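Local coordinates for CHAD domain (Ricinus communis, PDB 6QV5), which probably binds inorganic polyphosphate through its all-helical CHAD domain, a module built from four-helix bundles, and carries a zinc ion in the crystal, at residues P31-N36 against R68-L73; A76-P81 against P165-S170. One frame throughout, in Å; residues are numbered along the deposited sequence.

Contacts 1 and 2 follow one another along the chain: helix 54-73 supplies one side of contact 1, and the loop that leaves it supplies one side of contact 2. Their centres lie about 11 Å apart, on the same side of the chain's centre, and they meet directly where CD2 of L71 packs against CB of C80 at 3.8 Å. Contact 1 is the deeper, about 14 Å from the chain's centre, whereas contact 2 sits about 24 Å out, where helices give way to loops. W159 of helix 147-163 touches both, through L34 and L71 in the first and A78 in the second. Neither lies at the zinc site of H52 and H138.

Contact 1 (P31-N36 against R68-L73); sequences PAILGN and RSALKL
L34 packs on A70 methyl to methyl where helices 26-42 and 54-73 pass each other. The segments run nearly antiparallel, at 157°, with their axes 10.1 Å apart at closest approach. L34 and A70 also form the closest backbone pair, 6.9 Å between their CA atoms.

The short side chain of A70 points toward the facing helix and is met by two methyls from successive residues. CD2 of L34 comes to 3.9 Å from CB of A70, while CG2 of I33 stands 4.1 Å from the same CB. I33 directs its CB at the partner, and the CG2 branch, extended away from its own backbone N, makes this touch. L34 starts out along the flank of its helix, but the first torsion (chi1 -72°) sets CG opposite the carbonyl carbon, and while CD1 continues the extended chain (chi2 176°), the other branch, CD2, reaches the facing helix. The same methyl also reaches L71, 4.2 Å from its CG.

All four touching residues are buried, and no hydrogen bond crosses between the segments. F217 of helix 198-217 covers I33 and A70, whereas W159 of helix 147-163 packs on L34 and L71. Apolar side chains thus fill the interface between near-antiparallel helices, as in the core of an alpha-helical bundle, here within the CHAD fold.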
ATOM      1  N   PRO A  31      16.968  11.042   4.776  1.00 73.71           N
ATOM      2  CA  PRO A  31      17.548   9.700   4.957  1.00 72.89           C
ATOM      3  C   PRO A  31      16.893   8.903   6.087  1.00 74.78           C
ATOM      4  O   PRO A  31      16.970   7.676   6.077  1.00 74.24           O
ATOM      5  CB  PRO A  31      19.026   9.983   5.232  1.00 74.71           C
ATOM      6  CG  PRO A  31      19.039  11.320   5.855  1.00 79.31           C
ATOM      7  CD  PRO A  31      17.901  12.090   5.247  1.00 74.99           C
ATOM      8  N   ALA A  32      16.253   9.593   7.055  1.00 70.02           N
ATOM      9  CA  ALA A  32      15.558   8.954   8.174  1.00 69.28           C
ATOM     10  C   ALA A  32      14.240   8.332   7.707  1.00 71.67           C
ATOM     11  O   ALA A  32      13.910   7.230   8.143  1.00 71.19           O
ATOM     12  CB  ALA A  32      15.308   9.956   9.289  1.00 69.97           C
ATOM     13  N   ILE A  33      13.503   9.031   6.807  1.00 67.15           N
ATOM     14  CA  ILE A  33      12.230   8.591   6.220  1.00 66.35           C
ATOM     15  C   ILE A  33      12.468   7.412   5.266  1.00 69.35           C
ATOM     16  O   ILE A  33      11.819   6.373   5.414  1.00 68.48           O
ATOM     17  CB  ILE A  33      11.468   9.782   5.547  1.00 69.25           C
ATOM     18  CG1 ILE A  33      10.880  10.734   6.611  1.00 69.50           C
ATOM     19  CG2 ILE A  33      10.369   9.302   4.573  1.00 69.62           C
ATOM     20  CD1 ILE A  33      10.685  12.168   6.169  1.00 75.97           C
ATOM     21  N   LEU A  34      13.402   7.573   4.300  1.00 65.64           N
ATOM     22  CA  LEU A  34      13.733   6.529   3.326  1.00 65.25           C
ATOM     23  C   LEU A  34      14.410   5.319   3.962  1.00 67.92           C
ATOM     24  O   LEU A  34      14.163   4.194   3.530  1.00 67.39           O
ATOM     25  CB  LEU A  34      14.568   7.076   2.158  1.00 65.43           C
ATOM     26  CG  LEU A  34      13.853   7.979   1.144  1.00 70.29           C
ATOM     27  CD1 LEU A  34      14.830   8.503   0.132  1.00 70.49           C
ATOM     28  CD2 LEU A  34      12.737   7.236   0.406  1.00 72.94           C
ATOM     29  N   GLY A  35      15.227   5.565   4.991  1.00 63.66           N
ATOM     30  CA  GLY A  35      15.915   4.529   5.754  1.00 62.98           C
ATOM     31  C   GLY A  35      14.942   3.657   6.524  1.00 65.28           C
ATOM     32  O   GLY A  35      15.146   2.446   6.631  1.00 64.85           O
ATOM     33  N   ASN A  36      13.860   4.275   7.040  1.00 60.90           N
ATOM     34  CA  ASN A  36      12.772   3.614   7.763  1.00 60.33           C
ATOM     35  C   ASN A  36      11.989   2.715   6.794  1.00 63.20           C
ATOM     36  O   ASN A  36      11.579   1.617   7.174  1.00 62.62           O
ATOM     37  CB  ASN A  36      11.844   4.661   8.391  1.00 60.65           C
ATOM     38  CG  ASN A  36      10.794   4.092   9.310  1.00 79.42           C
ATOM     39  OD1 ASN A  36       9.731   3.641   8.876  1.00 71.03           O
ATOM     40  ND2 ASN A  36      11.070   4.112  10.605  1.00 71.78           N
ATOM     41  N   ARG A  68       7.671   4.013  -2.225  1.00 62.06           N
ATOM     42  CA  ARG A  68       7.224   4.640  -3.470  1.00 62.75           C
ATOM     43  C   ARG A  68       6.533   5.988  -3.220  1.00 68.11           C
ATOM     44  O   ARG A  68       6.796   6.943  -3.955  1.00 67.94           O
ATOM     45  CB  ARG A  68       6.323   3.697  -4.277  1.00 63.82           C
ATOM     46  CG  ARG A  68       6.419   3.936  -5.779  1.00 77.22           C
ATOM     47  CD  ARG A  68       5.147   3.559  -6.509  1.00 90.68           C
ATOM     48  NE  ARG A  68       5.052   2.120  -6.760  1.00101.46           N
ATOM     49  CZ  ARG A  68       5.495   1.517  -7.860  1.00115.97           C
ATOM     50  NH1 ARG A  68       6.080   2.221  -8.822  1.00102.64           N
ATOM     51  NH2 ARG A  68       5.354   0.207  -8.007  1.00102.95           N
ATOM     52  N   SER A  69       5.683   6.069  -2.170  1.00 65.29           N
ATOM     53  CA  SER A  69       4.985   7.302  -1.789  1.00 65.47           C
ATOM     54  C   SER A  69       5.966   8.345  -1.242  1.00 69.42           C
ATOM     55  O   SER A  69       5.778   9.537  -1.489  1.00 69.01           O
ATOM     56  CB  SER A  69       3.868   7.018  -0.787  1.00 69.52           C
ATOM     57  OG  SER A  69       4.367   6.509   0.439  1.00 80.17           O
ATOM     58  N   ALA A  70       7.023   7.891  -0.530  1.00 66.31           N
ATOM     59  CA  ALA A  70       8.077   8.756   0.013  1.00 66.24           C
ATOM     60  C   ALA A  70       8.906   9.354  -1.128  1.00 71.14           C
ATOM     61  O   ALA A  70       9.260  10.528  -1.067  1.00 70.84           O
ATOM     62  CB  ALA A  70       8.974   7.974   0.961  1.00 66.86           C
ATOM     63  N   LEU A  71       9.177   8.563  -2.185  1.00 68.72           N
ATOM     64  CA  LEU A  71       9.922   9.026  -3.360  1.00 69.04           C
ATOM     65  C   LEU A  71       9.085  10.000  -4.200  1.00 74.60           C
ATOM     66  O   LEU A  71       9.650  10.865  -4.871  1.00 74.19           O
ATOM     67  CB  LEU A  71      10.407   7.844  -4.219  1.00 68.95           C
ATOM     68  CG  LEU A  71      11.521   6.982  -3.619  1.00 73.59           C
ATOM     69  CD1 LEU A  71      11.469   5.577  -4.165  1.00 73.71           C
ATOM     70  CD2 LEU A  71      12.890   7.587  -3.861  1.00 76.03           C
ATOM     71  N   LYS A  72       7.743   9.868  -4.141  1.00 72.56           N
ATOM     72  CA  LYS A  72       6.799  10.722  -4.859  1.00 73.14           C
ATOM     73  C   LYS A  72       6.750  12.129  -4.254  1.00 78.30           C
ATOM     74  O   LYS A  72       6.714  13.106  -5.005  1.00 78.12           O
ATOM     75  CB  LYS A  72       5.401  10.085  -4.891  1.00 76.05           C
ATOM     76  CG  LYS A  72       4.530  10.576  -6.048  1.00 92.90           C
ATOM     77  CD  LYS A  72       3.307   9.686  -6.289  1.00103.51           C
ATOM     78  CE  LYS A  72       3.578   8.491  -7.184  1.00114.27           C
ATOM     79  NZ  LYS A  72       3.817   8.886  -8.599  1.00122.99           N
ATOM     80  N   LEU A  73       6.752  12.236  -2.908  1.00 75.60           N
ATOM     81  CA  LEU A  73       6.735  13.533  -2.227  1.00 75.85           C
ATOM     82  C   LEU A  73       8.101  14.229  -2.284  1.00 80.27           C
ATOM     83  O   LEU A  73       8.151  15.457  -2.365  1.00 80.24           O
ATOM     84  CB  LEU A  73       6.178  13.457  -0.786  1.00 76.01           C
ATOM     85  CG  LEU A  73       6.787  12.440   0.184  1.00 80.81           C
ATOM     86  CD1 LEU A  73       7.849  13.085   1.062  1.00 81.03           C
ATOM     87  CD2 LEU A  73       5.716  11.838   1.066  1.00 83.17           C
TER

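Contact 2 (A76-P81 against P165-S170); sequences AVAPCP and PLLDGS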
ATOM      1  N   ALA A  76      10.433  16.399  -6.173  1.00 82.77           N
ATOM      2  CA  ALA A  76      10.816  17.766  -6.538  1.00 82.91           C
ATOM      3  C   ALA A  76      12.212  18.145  -6.034  1.00 87.51           C
ATOM      4  O   ALA A  76      12.996  18.720  -6.794  1.00 87.40           O
ATOM      5  CB  ALA A  76       9.781  18.759  -6.030  1.00 83.67           C
ATOM      6  N   VAL A  77      12.527  17.816  -4.764  1.00 84.21           N
ATOM      7  CA  VAL A  77      13.820  18.124  -4.140  1.00 84.05           C
ATOM      8  C   VAL A  77      14.918  17.116  -4.528  1.00 88.44           C
ATOM      9  O   VAL A  77      16.072  17.509  -4.704  1.00 88.06           O
ATOM     10  CB  VAL A  77      13.736  18.322  -2.599  1.00 87.77           C
ATOM     11  CG1 VAL A  77      13.035  19.629  -2.245  1.00 87.50           C
ATOM     12  CG2 VAL A  77      13.077  17.134  -1.895  1.00 87.55           C
ATOM     13  N   ALA A  78      14.553  15.828  -4.653  1.00 85.43           N
ATOM     14  CA  ALA A  78      15.460  14.732  -4.987  1.00 85.30           C
ATOM     15  C   ALA A  78      14.786  13.726  -5.947  1.00 89.00           C
ATOM     16  O   ALA A  78      14.137  12.781  -5.487  1.00 88.40           O
ATOM     17  CB  ALA A  78      15.916  14.033  -3.712  1.00 86.05           C
ATOM     18  N   PRO A  79      14.912  13.909  -7.285  1.00 85.65           N
ATOM     19  CA  PRO A  79      14.278  12.952  -8.207  1.00 85.39           C
ATOM     20  C   PRO A  79      15.050  11.639  -8.310  1.00 89.00           C
ATOM     21  O   PRO A  79      16.259  11.641  -8.553  1.00 88.62           O
ATOM     22  CB  PRO A  79      14.205  13.713  -9.533  1.00 87.20           C
ATOM     23  CG  PRO A  79      15.281  14.738  -9.456  1.00 91.67           C
ATOM     24  CD  PRO A  79      15.642  14.969  -8.014  1.00 87.22           C
ATOM     25  N   CYS A  80      14.342  10.521  -8.084  1.00 85.40           N
ATOM     26  CA  CYS A  80      14.886   9.164  -8.125  1.00 85.06           C
ATOM     27  C   CYS A  80      15.232   8.764  -9.570  1.00 88.68           C
ATOM     28  O   CYS A  80      14.399   8.983 -10.456  1.00 88.33           O
ATOM     29  CB  CYS A  80      13.906   8.181  -7.489  1.00 85.29           C
ATOM     30  SG  CYS A  80      14.599   6.540  -7.156  1.00 89.15           S
ATOM     31  N   PRO A  81      16.437   8.187  -9.836  1.00 84.87           N
ATOM     32  CA  PRO A  81      16.780   7.789 -11.217  1.00 84.58           C
ATOM     33  C   PRO A  81      15.750   6.846 -11.857  1.00 88.01           C
ATOM     34  O   PRO A  81      15.210   5.989 -11.151  1.00 87.56           O
ATOM     35  CB  PRO A  81      18.148   7.115 -11.067  1.00 86.33           C
ATOM     36  CG  PRO A  81      18.713   7.676  -9.819  1.00 90.76           C
ATOM     37  CD  PRO A  81      17.543   7.876  -8.906  1.00 86.35           C
ATOM     38  N   PRO A 165      22.827  15.284   1.872  1.00 90.53           N
ATOM     39  CA  PRO A 165      23.378  16.599   2.261  1.00 90.70           C
ATOM     40  C   PRO A 165      23.129  17.735   1.263  1.00 95.64           C
ATOM     41  O   PRO A 165      23.344  18.898   1.605  1.00 95.29           O
ATOM     42  CB  PRO A 165      24.870  16.316   2.447  1.00 92.43           C
ATOM     43  CG  PRO A 165      25.151  15.190   1.530  1.00 96.72           C
ATOM     44  CD  PRO A 165      23.910  14.347   1.494  1.00 92.17           C
ATOM     45  N   LEU A 166      22.662  17.401   0.045  1.00 93.13           N
ATOM     46  CA  LEU A 166      22.382  18.354  -1.035  1.00 93.31           C
ATOM     47  C   LEU A 166      21.036  19.090  -0.879  1.00 97.63           C
ATOM     48  O   LEU A 166      20.767  20.025  -1.638  1.00 97.41           O
ATOM     49  CB  LEU A 166      22.449  17.653  -2.414  1.00 93.41           C
ATOM     50  CG  LEU A 166      23.669  16.764  -2.721  1.00 98.16           C
ATOM     51  CD1 LEU A 166      23.445  15.949  -3.980  1.00 98.37           C
ATOM     52  CD2 LEU A 166      24.945  17.579  -2.856  1.00100.34           C
ATOM     53  N   LEU A 167      20.203  18.679   0.098  1.00 94.27           N
ATOM     54  CA  LEU A 167      18.885  19.276   0.333  1.00 94.16           C
ATOM     55  C   LEU A 167      18.919  20.466   1.290  1.00 98.45           C
ATOM     56  O   LEU A 167      19.559  20.398   2.342  1.00 97.79           O
ATOM     57  CB  LEU A 167      17.858  18.224   0.790  1.00 94.12           C
ATOM     58  CG  LEU A 167      17.694  16.969  -0.084  1.00 98.67           C
ATOM     59  CD1 LEU A 167      16.737  16.006   0.546  1.00 98.73           C
ATOM     60  CD2 LEU A 167      17.213  17.309  -1.489  1.00101.06           C
ATOM     61  N   ASP A 168      18.213  21.549   0.919  1.00 95.66           N
ATOM     62  CA  ASP A 168      18.142  22.802   1.674  1.00 95.80           C
ATOM     63  C   ASP A 168      16.859  22.958   2.496  1.00 99.95           C
ATOM     64  O   ASP A 168      15.831  22.361   2.172  1.00 99.61           O
ATOM     65  CB  ASP A 168      18.313  24.003   0.727  1.00 97.80           C
ATOM     66  CG  ASP A 168      19.654  24.047   0.031  1.00108.92           C
ATOM     67  OD1 ASP A 168      20.552  24.767   0.518  1.00109.91           O
ATOM     68  OD2 ASP A 168      19.807  23.364  -1.005  1.00114.81           O
ATOM     69  N   GLY A 169      16.946  23.779   3.543  1.00 96.73           N
ATOM     70  CA  GLY A 169      15.841  24.092   4.441  1.00 96.57           C
ATOM     71  C   GLY A 169      15.565  23.055   5.510  1.00100.42           C
ATOM     72  O   GLY A 169      16.155  21.970   5.505  1.00 99.91           O
ATOM     73  N   SER A 170      14.652  23.396   6.438  1.00 96.85           N
ATOM     74  CA  SER A 170      14.231  22.534   7.543  1.00 96.46           C
ATOM     75  C   SER A 170      13.176  21.522   7.082  1.00 99.53           C
ATOM     76  O   SER A 170      12.624  21.664   5.987  1.00 98.84           O
ATOM     77  CB  SER A 170      13.686  23.378   8.692  1.00100.14           C
ATOM     78  OG  SER A 170      12.525  24.094   8.303  1.00109.63           O
TER
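This is a small apolar contact between two interhelical loops at the periphery of the helical fold, made by one leucine, L167, against V77 and A78. Residues 76-81 link helix 54-73 to helix 82-108, and residues 165-170 link helix 147-163 to helix 171-192. About 110 Å² of surface is buried in all, and no hydrogen bond joins the two segments.

L167 points at the other loop and touches it with a single branch. The first torsion (chi1 -53°) puts CG on the side of its own backbone N, away from the carbonyl; CD1 continues the extended chain (chi2 176°), and CD2, the branch turned off from it, meets V77. There the methyl sits 3.8 Å from CB of V77 and 3.4 Å from the carbonyl O of V77, so it meets backbone as well as side chain. The side chains of V77 and L167 cross at roughly a right angle, and CG2 of V77 adds a more distant touch at 4.2 Å. CB of A78, also directed toward L167, reaches the same CD2 at 4.2 Å. V77 is exposed and A78 buried, so the contact lies at the edge of the apolar interior.

Beyond L167 the chain turns through G169, whose phi is positive, to S170, the N-cap of helix 171-192; P81 holds the matching position before helix 82-108. Helix 26-42 backs the contact, with F30 touching both A78 and L167 and L26 packing on L167, while W159 and T163, from the last turns of helix 147-163, touch A78.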